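Local coordinates for protein MHC class I antigen (Anolis carolinensis, PDB 7CPO) that probably presents peptides, held in a groove between two helices over a beta sheet, to T cells, in complex with beta2-microglobulin, at residues S3-R8 with R172-G177; R122-L127 with Q142-K147; K260-H265 with P271-W276. One frame throughout, in Å; residues are numbered along the deposited sequence.

Contacts 1 and 2 both join the floor of the peptide-binding platform to a helix at its rim, but at different places along the groove: their centres lie 29 Å apart and their nearest atoms about 14 Å. Residues 172-176 are the last turn of helix 152-176, and residues 142-147 belong to helix 141-149, which precedes it in the chain. The bound peptide is hydrogen-bonded by Tyr-173 at contact 1 and by Thr-144 at contact 2. Contact 3 is a hairpin in the immunoglobulin-like domain, its centre 31 Å from that of contact 1 and 48 Å from that of contact 2, on the opposite side of the chain's centre from contact 2.

Contact 1: residues S3-R8 with R172-G177; sequences SSHSMR and RYLNYG
Two apolar-to-ring contacts join residues 3-8 to residues 172-177, His-5 with Leu-174 and Met-7 with Tyr-173, and no hydrogen bond crosses between the segments. The first is a CH-pi contact. CD2 of Leu-174 lies over one face of the imidazole, 4.0 Å from its centroid and 20° off the ring normal, displaced toward the rim, so that its closest ring atom is His-5 ND1 at 3.8 Å. The other methyl, Leu-174 CD1, rests against His-5 CB at 3.9 Å. Both methyls lie on the same side of the imidazole plane, CD2 over the ring and CD1 nearer CG and CB of His-5.

The second is a Met-aromatic contact of the edge type. SD of Met-7 stands 4.8 Å from the centroid of the Tyr-173 ring and 79° off its normal, meeting the rim at CE2 of Tyr-173 (3.5 Å). Met-7 reaches this edge with CG anti to the backbone N (chi1 -179°) and a chain that stays extended until its bend at chi3.

Strand and helix are here the sheet floor and the C-terminal end of helix 152-176, as in the alpha-1/alpha-2 platform of class I MHC molecules. Alternate residues of strand 5-14, His-5 and Met-7, turn toward the helix, whereas Ser-6 between them turns away.

Polar bonds to surrounding residues hold the two rings. ND1 of His-5 is hydrogen-bonded to Asp-31, which probably fixes the imidazole's rotation under Leu-174. The hydroxyl of Tyr-173 is hydrogen-bonded both to Tyr-62 and to the backbone of the bound peptide, against which Met-7 also packs.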
loop_
_atom_site.group_PDB
_atom_site.type_symbol
_atom_site.label_atom_id
_atom_site.label_comp_id
_atom_site.label_asym_id
_atom_site.label_seq_id
_atom_site.Cartn_x
_atom_site.Cartn_y
_atom_site.Cartn_z
ATOM N N SER A 3 -14.943 -8.676 8.747
ATOM C CA SER A 3 -13.614 -9.117 9.179
ATOM C C SER A 3 -13.086 -10.269 8.314
ATOM O O SER A 3 -12.863 -11.374 8.802
ATOM C CB SER A 3 -13.659 -9.536 10.648
ATOM O OG SER A 3 -12.451 -10.155 11.048
ATOM N N SER A 4 -12.864 -9.998 7.034
ATOM C CA SER A 4 -12.464 -11.010 6.075
ATOM C C SER A 4 -10.944 -11.011 5.898
ATOM O O SER A 4 -10.226 -10.205 6.487
ATOM C CB SER A 4 -13.170 -10.752 4.751
ATOM O OG SER A 4 -12.655 -9.571 4.175
ATOM N N HIS A 5 -10.453 -11.929 5.060
ATOM C CA HIS A 5 -9.046 -11.992 4.684
ATOM C C HIS A 5 -8.909 -12.079 3.171
ATOM O O HIS A 5 -9.805 -12.555 2.464
ATOM C CB HIS A 5 -8.335 -13.194 5.315
ATOM C CG HIS A 5 -8.351 -13.175 6.803
ATOM N ND1 HIS A 5 -7.512 -12.369 7.544
ATOM C CD2 HIS A 5 -9.128 -13.831 7.694
ATOM C CE1 HIS A 5 -7.760 -12.544 8.827
ATOM N NE2 HIS A 5 -8.746 -13.417 8.944
ATOM N N SER A 6 -7.755 -11.656 2.677
ATOM C CA SER A 6 -7.560 -11.567 1.246
ATOM C C SER A 6 -6.124 -11.910 0.884
ATOM O O SER A 6 -5.193 -11.714 1.672
ATOM C CB SER A 6 -7.911 -10.170 0.749
ATOM O OG SER A 6 -7.031 -9.237 1.358
ATOM N N MET A 7 -5.960 -12.432 -0.322
ATOM C CA MET A 7 -4.666 -12.543 -0.982
ATOM C C MET A 7 -4.703 -11.682 -2.238
ATOM O O MET A 7 -5.646 -11.780 -3.031
ATOM C CB MET A 7 -4.342 -13.988 -1.349
ATOM C CG MET A 7 -2.979 -14.108 -2.002
ATOM S SD MET A 7 -2.652 -15.749 -2.614
ATOM C CE MET A 7 -3.538 -15.761 -4.162
ATOM N N ARG A 8 -3.681 -10.855 -2.423
ATOM C CA ARG A 8 -3.732 -9.775 -3.397
ATOM C C ARG A 8 -2.380 -9.670 -4.096
ATOM O O ARG A 8 -1.353 -9.557 -3.416
ATOM C CB ARG A 8 -4.080 -8.448 -2.690
ATOM C CG ARG A 8 -5.592 -8.216 -2.379
ATOM C CD ARG A 8 -5.909 -7.468 -1.061
ATOM N NE ARG A 8 -5.030 -6.326 -0.817
ATOM C CZ ARG A 8 -4.211 -6.227 0.235
ATOM N NH1 ARG A 8 -4.172 -7.203 1.139
ATOM N NH2 ARG A 8 -3.416 -5.167 0.388
ATOM N N ARG A 172 -4.085 -21.679 3.106
ATOM C CA ARG A 172 -2.787 -22.208 3.512
ATOM C C ARG A 172 -1.936 -21.118 4.132
ATOM O O ARG A 172 -1.300 -21.332 5.169
ATOM C CB ARG A 172 -2.039 -22.820 2.324
ATOM C CG ARG A 172 -2.199 -24.285 2.160
ATOM C CD ARG A 172 -1.550 -24.766 0.867
ATOM N NE ARG A 172 -2.382 -25.813 0.281
ATOM C CZ ARG A 172 -2.935 -25.775 -0.928
ATOM N NH1 ARG A 172 -2.740 -24.740 -1.749
ATOM N NH2 ARG A 172 -3.680 -26.799 -1.318
ATOM N N TYR A 173 -1.901 -19.942 3.496
ATOM C CA TYR A 173 -1.034 -18.869 3.975
ATOM C C TYR A 173 -1.450 -18.422 5.369
ATOM O O TYR A 173 -0.600 -18.217 6.242
ATOM C CB TYR A 173 -1.068 -17.701 2.988
ATOM C CG TYR A 173 -0.469 -18.018 1.626
ATOM C CD1 TYR A 173 0.464 -19.041 1.472
ATOM C CD2 TYR A 173 -0.839 -17.295 0.490
ATOM C CE1 TYR A 173 1.024 -19.332 0.216
ATOM C CE2 TYR A 173 -0.284 -17.572 -0.754
ATOM C CZ TYR A 173 0.644 -18.596 -0.883
ATOM O OH TYR A 173 1.197 -18.879 -2.107
ATOM N N LEU A 174 -2.758 -18.306 5.608
ATOM C CA LEU A 174 -3.235 -17.821 6.897
ATOM C C LEU A 174 -2.776 -18.723 8.024
ATOM O O LEU A 174 -2.392 -18.244 9.093
ATOM C CB LEU A 174 -4.758 -17.718 6.890
ATOM C CG LEU A 174 -5.334 -16.477 6.213
ATOM C CD1 LEU A 174 -6.810 -16.687 5.984
ATOM C CD2 LEU A 174 -5.085 -15.248 7.084
ATOM N N ASN A 175 -2.797 -20.037 7.804
ATOM C CA ASN A 175 -2.291 -20.948 8.818
ATOM C C ASN A 175 -0.779 -20.818 8.962
ATOM O O ASN A 175 -0.262 -20.737 10.080
ATOM C CB ASN A 175 -2.666 -22.388 8.477
ATOM C CG ASN A 175 -1.976 -23.382 9.399
ATOM O OD1 ASN A 175 -2.240 -23.398 10.593
ATOM N ND2 ASN A 175 -1.080 -24.192 8.855
ATOM N N TYR A 176 -0.060 -20.793 7.833
ATOM C CA TYR A 176 1.389 -20.627 7.846
ATOM C C TYR A 176 1.792 -19.427 8.685
ATOM O O TYR A 176 2.668 -19.527 9.552
ATOM C CB TYR A 176 1.921 -20.448 6.428
ATOM C CG TYR A 176 1.925 -21.688 5.598
ATOM C CD1 TYR A 176 1.720 -22.937 6.168
ATOM C CD2 TYR A 176 2.128 -21.613 4.219
ATOM C CE1 TYR A 176 1.740 -24.084 5.387
ATOM C CE2 TYR A 176 2.141 -22.743 3.436
ATOM C CZ TYR A 176 1.940 -23.971 4.018
ATOM O OH TYR A 176 1.949 -25.091 3.216
ATOM N N GLY A 177 1.152 -18.279 8.442
ATOM C CA GLY A 177 1.592 -17.029 9.042
ATOM C C GLY A 177 0.707 -16.461 10.130
ATOM O O GLY A 177 0.780 -15.268 10.412
#

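Contact 2: residues R122-L127 with Q142-K147; sequences RDYISL and QNTKRK
Tyr-124 OH donates a hydrogen bond of 2.6 Å to Thr-144 OG1, joining floor strand 122-128 of the class I peptide-binding platform to helix 141-149 at its rim. The threonine oxygen lies in the plane of the tyrosine ring, at its edge, and the ring reaches it with CG anti to the backbone N (chi1 179°). Thr-144 OG1 is also hydrogen-bonded to the backbone of the bound peptide. Beside the tyrosine bond Ile-125 sends its CD1 methyl to the helix, 3.6 Å from Thr-144 CG2 and equally 3.6 Å from Lys-145 N. Thr-144 therefore divides its branches, the hydroxyl going to Tyr-124 and the methyl to Ile-125.

Strand and helix run nearly parallel, their axes 12° apart in direction and 8.8 Å apart at closest approach. On the strand, Tyr-124 and Ile-125 both face Tyr-117 in a classic beta bulge, consistent with two successive side chains reaching the same helix.

Farther out, Tyr-87 of helix 62-87 packs on both Tyr-124 and Thr-144, and Trp-148 packs on Ile-125. Lys-145 turns its amine to a salt bridge with Asp-149 and a hydrogen bond to the carbonyl of Trp-134, while its CB stays 4.1 Å from Ile-125 CD1.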
loop_
_atom_site.group_PDB
_atom_site.type_symbol
_atom_site.label_atom_id
_atom_site.label_comp_id
_atom_site.label_asym_id
_atom_site.label_seq_id
_atom_site.Cartn_x
_atom_site.Cartn_y
_atom_site.Cartn_z
ATOM N N ARG A 122 -5.806 4.492 -15.606
ATOM C CA ARG A 122 -7.241 4.447 -15.847
ATOM C C ARG A 122 -7.614 3.011 -16.184
ATOM O O ARG A 122 -6.824 2.289 -16.805
ATOM C CB ARG A 122 -7.626 5.362 -17.018
ATOM C CG ARG A 122 -7.361 6.836 -16.758
ATOM C CD ARG A 122 -7.669 7.720 -17.980
ATOM N NE ARG A 122 -7.208 7.152 -19.250
ATOM C CZ ARG A 122 -6.093 7.528 -19.884
ATOM N NH1 ARG A 122 -5.315 8.470 -19.358
ATOM N NH2 ARG A 122 -5.747 6.962 -21.043
ATOM N N ASP A 123 -8.811 2.595 -15.766
ATOM C CA ASP A 123 -9.278 1.243 -16.050
ATOM C C ASP A 123 -9.138 0.917 -17.522
ATOM O O ASP A 123 -9.431 1.744 -18.389
ATOM C CB ASP A 123 -10.743 1.059 -15.657
ATOM C CG ASP A 123 -10.982 1.226 -14.188
ATOM O OD1 ASP A 123 -10.018 1.123 -13.410
ATOM O OD2 ASP A 123 -12.155 1.399 -13.807
ATOM N N TYR A 124 -8.701 -0.307 -17.805
ATOM C CA TYR A 124 -8.650 -0.770 -19.175
ATOM C C TYR A 124 -9.641 -1.900 -19.431
ATOM O O TYR A 124 -10.557 -1.742 -20.248
ATOM C CB TYR A 124 -7.229 -1.183 -19.546
ATOM C CG TYR A 124 -7.148 -1.699 -20.959
ATOM C CD1 TYR A 124 -7.191 -0.829 -22.037
ATOM C CD2 TYR A 124 -7.059 -3.060 -21.217
ATOM C CE1 TYR A 124 -7.140 -1.299 -23.340
ATOM C CE2 TYR A 124 -6.992 -3.542 -22.521
ATOM C CZ TYR A 124 -7.040 -2.659 -23.576
ATOM O OH TYR A 124 -6.990 -3.128 -24.865
ATOM N N ILE A 125 -9.483 -3.042 -18.759
ATOM C CA ILE A 125 -10.386 -4.182 -18.899
ATOM C C ILE A 125 -10.370 -4.957 -17.587
ATOM O O ILE A 125 -9.361 -4.984 -16.872
ATOM C CB ILE A 125 -10.002 -5.076 -20.113
ATOM C CG1 ILE A 125 -11.228 -5.819 -20.650
ATOM C CG2 ILE A 125 -8.846 -6.051 -19.788
ATOM C CD1 ILE A 125 -11.011 -6.457 -22.011
ATOM N N SER A 126 -11.508 -5.560 -17.244
ATOM C CA SER A 126 -11.583 -6.400 -16.054
ATOM C C SER A 126 -12.500 -7.581 -16.326
ATOM O O SER A 126 -13.405 -7.507 -17.157
ATOM C CB SER A 126 -12.068 -5.626 -14.815
ATOM O OG SER A 126 -13.343 -5.047 -15.012
ATOM N N LEU A 127 -12.251 -8.678 -15.633
ATOM C CA LEU A 127 -13.050 -9.875 -15.815
ATOM C C LEU A 127 -14.249 -9.800 -14.891
ATOM O O LEU A 127 -14.102 -9.494 -13.707
ATOM C CB LEU A 127 -12.233 -11.138 -15.525
ATOM C CG LEU A 127 -13.035 -12.433 -15.381
ATOM C CD1 LEU A 127 -13.690 -12.823 -16.715
ATOM C CD2 LEU A 127 -12.137 -13.559 -14.881
ATOM N N GLN A 142 -12.119 -2.483 -26.529
ATOM C CA GLN A 142 -13.036 -3.424 -27.167
ATOM C C GLN A 142 -12.311 -4.373 -28.096
ATOM O O GLN A 142 -12.796 -5.486 -28.330
ATOM C CB GLN A 142 -14.148 -2.682 -27.908
ATOM C CG GLN A 142 -15.221 -2.194 -26.951
ATOM C CD GLN A 142 -16.104 -1.134 -27.545
ATOM O OE1 GLN A 142 -16.233 -1.031 -28.767
ATOM N NE2 GLN A 142 -16.711 -0.319 -26.683
ATOM N N ASN A 143 -11.139 -3.981 -28.594
ATOM C CA ASN A 143 -10.274 -4.942 -29.271
ATOM C C ASN A 143 -9.926 -6.102 -28.340
ATOM O O ASN A 143 -10.072 -7.273 -28.700
ATOM C CB ASN A 143 -9.010 -4.233 -29.775
ATOM C CG ASN A 143 -9.322 -3.078 -30.743
ATOM O OD1 ASN A 143 -9.948 -3.277 -31.789
ATOM N ND2 ASN A 143 -8.898 -1.865 -30.382
ATOM N N THR A 144 -9.503 -5.794 -27.117
ATOM C CA THR A 144 -9.165 -6.859 -26.184
ATOM C C THR A 144 -10.406 -7.640 -25.758
ATOM O O THR A 144 -10.361 -8.873 -25.656
ATOM C CB THR A 144 -8.440 -6.272 -24.974
ATOM O OG1 THR A 144 -7.221 -5.655 -25.411
ATOM C CG2 THR A 144 -8.116 -7.358 -23.978
ATOM N N LYS A 145 -11.538 -6.949 -25.538
ATOM C CA LYS A 145 -12.756 -7.633 -25.088
ATOM C C LYS A 145 -13.144 -8.751 -26.032
ATOM O O LYS A 145 -13.851 -9.696 -25.668
ATOM C CB LYS A 145 -13.915 -6.642 -24.958
ATOM C CG LYS A 145 -15.271 -7.270 -24.606
ATOM C CD LYS A 145 -16.270 -6.171 -24.219
ATOM C CE LYS A 145 -17.696 -6.723 -24.014
ATOM N NZ LYS A 145 -17.764 -7.945 -23.129
ATOM N N ARG A 146 -12.636 -8.693 -27.219
ATOM C CA ARG A 146 -13.025 -9.596 -28.264
ATOM C C ARG A 146 -12.428 -10.969 -28.254
ATOM O O ARG A 146 -13.109 -11.997 -28.338
ATOM C CB ARG A 146 -12.602 -8.894 -29.498
ATOM C CG ARG A 146 -13.753 -8.532 -30.126
ATOM C CD ARG A 146 -14.908 -8.190 -29.222
ATOM N NE ARG A 146 -15.716 -7.850 -30.308
ATOM C CZ ARG A 146 -15.899 -6.619 -30.722
ATOM N NH1 ARG A 146 -16.574 -6.439 -31.869
ATOM N NH2 ARG A 146 -15.467 -5.615 -29.992
ATOM N N LYS A 147 -11.118 -10.927 -28.330
ATOM C CA LYS A 147 -10.323 -12.111 -28.196
ATOM C C LYS A 147 -10.675 -12.802 -26.893
ATOM O O LYS A 147 -10.980 -14.001 -26.882
ATOM C CB LYS A 147 -8.877 -11.656 -28.307
ATOM C CG LYS A 147 -8.782 -10.555 -29.391
ATOM C CD LYS A 147 -7.394 -10.424 -29.919
ATOM C CE LYS A 147 -6.574 -9.496 -29.048
ATOM N NZ LYS A 147 -5.160 -9.453 -29.554
#

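Contact 3: residues K260-H265 with P271-W276; sequences KCHVEH and PVDVAW
His-262 ND1 donates a hydrogen bond of 2.7 Å to Asp-273 OD1, across the antiparallel non-hydrogen-bonded pair that these two residues form. The bond is nearly straight, 167° at the hydrogen. The carboxylate oxygen lies in the imidazole plane, but the nitrogen approaches from above the carboxylate plane, and the two planes are turned 49° against each other. The imidazole extends alongside the aspartate with CG anti to the backbone N (chi1 -179°).

Four backbone bonds frame this pair. On one flank Val-274 N binds Cys-261 O at 2.9 Å; the return bond, Cys-261 N to Val-274 O, is modelled so short that its length is doubtful. On the other, Val-263 N reaches Val-272 O at 3.0 Å and Val-272 N reaches Val-263 O at 3.2 Å. CA-H...O contacts fill the interval, with His-262 CA 3.4 Å from Val-272 O.

Packing follows the two faces. On the His-262 face, CE1 of that ring meets Pro-271 CB at 3.5 Å, the two side chains lying side by side. On the opposite face, Val-263 CB meets Val-272 CG2 at 3.7 Å. At the end of the pairing, Lys-260 CG passes Ala-275 CB at 3.9 Å. Val-263 and Val-274 also pack on Val-189 of strand 188-193, in the other sheet, and Cys-261 is disulfide-bonded to Cys-205, likewise in that sheet. This beta hairpin, with 272-274 as the sheet's outermost strand and a disulfide tying the two sheets together, is characteristic of the immunoglobulin C1-set sandwich.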
loop_
_atom_site.group_PDB
_atom_site.type_symbol
_atom_site.label_atom_id
_atom_site.label_comp_id
_atom_site.label_asym_id
_atom_site.label_seq_id
_atom_site.Cartn_x
_atom_site.Cartn_y
_atom_site.Cartn_z
ATOM N N LYS A 260 -10.630 15.502 24.433
ATOM C CA LYS A 260 -9.928 14.252 24.668
ATOM C C LYS A 260 -9.795 13.534 23.340
ATOM O O LYS A 260 -10.681 13.636 22.486
ATOM C CB LYS A 260 -10.685 13.362 25.657
ATOM C CG LYS A 260 -10.585 13.821 27.101
ATOM C CD LYS A 260 -11.520 13.034 27.995
ATOM C CE LYS A 260 -11.720 13.774 29.301
ATOM N NZ LYS A 260 -10.739 13.354 30.320
ATOM N N CYS A 261 -8.695 12.820 23.157
ATOM C CA CYS A 261 -8.514 12.025 21.952
ATOM C C CYS A 261 -9.058 10.619 22.208
ATOM O O CYS A 261 -8.553 9.900 23.077
ATOM C CB CYS A 261 -7.045 11.991 21.547
ATOM S SG CYS A 261 -6.727 10.901 20.160
ATOM N N HIS A 262 -10.093 10.234 21.464
ATOM C CA HIS A 262 -10.788 8.967 21.665
ATOM C C HIS A 262 -10.355 7.947 20.609
ATOM O O HIS A 262 -10.410 8.234 19.406
ATOM C CB HIS A 262 -12.302 9.181 21.609
ATOM C CG HIS A 262 -13.090 7.932 21.830
ATOM N ND1 HIS A 262 -13.438 7.492 23.085
ATOM C CD2 HIS A 262 -13.579 7.019 20.959
ATOM C CE1 HIS A 262 -14.119 6.365 22.981
ATOM N NE2 HIS A 262 -14.218 6.056 21.701
ATOM N N VAL A 263 -9.947 6.752 21.059
ATOM C CA VAL A 263 -9.327 5.749 20.198
ATOM C C VAL A 263 -9.949 4.382 20.472
ATOM O O VAL A 263 -9.997 3.934 21.625
ATOM C CB VAL A 263 -7.797 5.692 20.406
ATOM C CG1 VAL A 263 -7.179 4.617 19.513
ATOM C CG2 VAL A 263 -7.171 7.040 20.123
ATOM N N GLU A 264 -10.414 3.715 19.415
ATOM C CA GLU A 264 -10.951 2.360 19.512
ATOM C C GLU A 264 -10.174 1.446 18.571
ATOM O O GLU A 264 -9.951 1.792 17.403
ATOM C CB GLU A 264 -12.456 2.318 19.182
ATOM N N HIS A 265 -9.780 0.277 19.075
ATOM C CA HIS A 265 -8.930 -0.629 18.319
ATOM C C HIS A 265 -8.988 -2.017 18.940
ATOM O O HIS A 265 -9.232 -2.157 20.142
ATOM C CB HIS A 265 -7.490 -0.113 18.298
ATOM C CG HIS A 265 -6.590 -0.842 17.349
ATOM N ND1 HIS A 265 -5.853 -1.946 17.721
ATOM C CD2 HIS A 265 -6.289 -0.607 16.051
ATOM C CE1 HIS A 265 -5.139 -2.361 16.692
ATOM N NE2 HIS A 265 -5.383 -1.565 15.665
ATOM N N PRO A 271 -12.067 1.300 25.022
ATOM C CA PRO A 271 -11.536 2.477 24.325
ATOM C C PRO A 271 -10.777 3.366 25.303
ATOM O O PRO A 271 -11.036 3.351 26.505
ATOM C CB PRO A 271 -12.794 3.171 23.779
ATOM C CG PRO A 271 -13.879 2.119 23.816
ATOM C CD PRO A 271 -13.539 1.255 25.002
ATOM N N VAL A 272 -9.805 4.120 24.785
ATOM C CA VAL A 272 -9.055 5.080 25.593
ATOM C C VAL A 272 -9.474 6.495 25.210
ATOM O O VAL A 272 -9.866 6.768 24.068
ATOM C CB VAL A 272 -7.524 4.920 25.453
ATOM C CG1 VAL A 272 -7.093 3.510 25.812
ATOM C CG2 VAL A 272 -7.069 5.279 24.053
ATOM N N ASP A 273 -9.399 7.398 26.191
ATOM C CA ASP A 273 -9.673 8.820 26.008
ATOM C C ASP A 273 -8.509 9.583 26.623
ATOM O O ASP A 273 -8.344 9.584 27.848
ATOM C CB ASP A 273 -10.989 9.234 26.668
ATOM C CG ASP A 273 -12.178 8.505 26.114
ATOM O OD1 ASP A 273 -12.869 9.075 25.244
ATOM O OD2 ASP A 273 -12.414 7.355 26.545
ATOM N N VAL A 274 -7.717 10.244 25.785
ATOM C CA VAL A 274 -6.479 10.887 26.210
ATOM C C VAL A 274 -6.613 12.397 26.041
ATOM O O VAL A 274 -6.976 12.883 24.963
ATOM C CB VAL A 274 -5.275 10.327 25.430
ATOM C CG1 VAL A 274 -3.977 10.667 26.125
ATOM C CG2 VAL A 274 -5.405 8.823 25.314
ATOM N N ALA A 275 -6.325 13.133 27.114
ATOM C CA ALA A 275 -6.295 14.592 27.132
ATOM C C ALA A 275 -4.857 15.084 27.189
ATOM O O ALA A 275 -3.915 14.317 27.402
ATOM C CB ALA A 275 -7.076 15.144 28.327
ATOM N N TRP A 276 -4.687 16.385 27.008
ATOM C CA TRP A 276 -3.347 16.961 27.105
ATOM C C TRP A 276 -2.787 16.855 28.534
ATOM O O TRP A 276 -3.509 16.925 29.539
ATOM C CB TRP A 276 -3.342 18.413 26.647
ATOM C CG TRP A 276 -2.009 19.052 26.788
ATOM C CD1 TRP A 276 -0.904 18.832 26.014
ATOM C CD2 TRP A 276 -1.622 20.011 27.776
ATOM N NE1 TRP A 276 0.145 19.604 26.453
ATOM C CE2 TRP A 276 -0.267 20.337 27.535
ATOM C CE3 TRP A 276 -2.288 20.626 28.845
ATOM C CZ2 TRP A 276 0.431 21.254 28.321
ATOM C CZ3 TRP A 276 -1.591 21.532 29.627
ATOM C CH2 TRP A 276 -0.248 21.839 29.357
ATOM O OXT TRP A 276 -1.576 16.669 28.714
#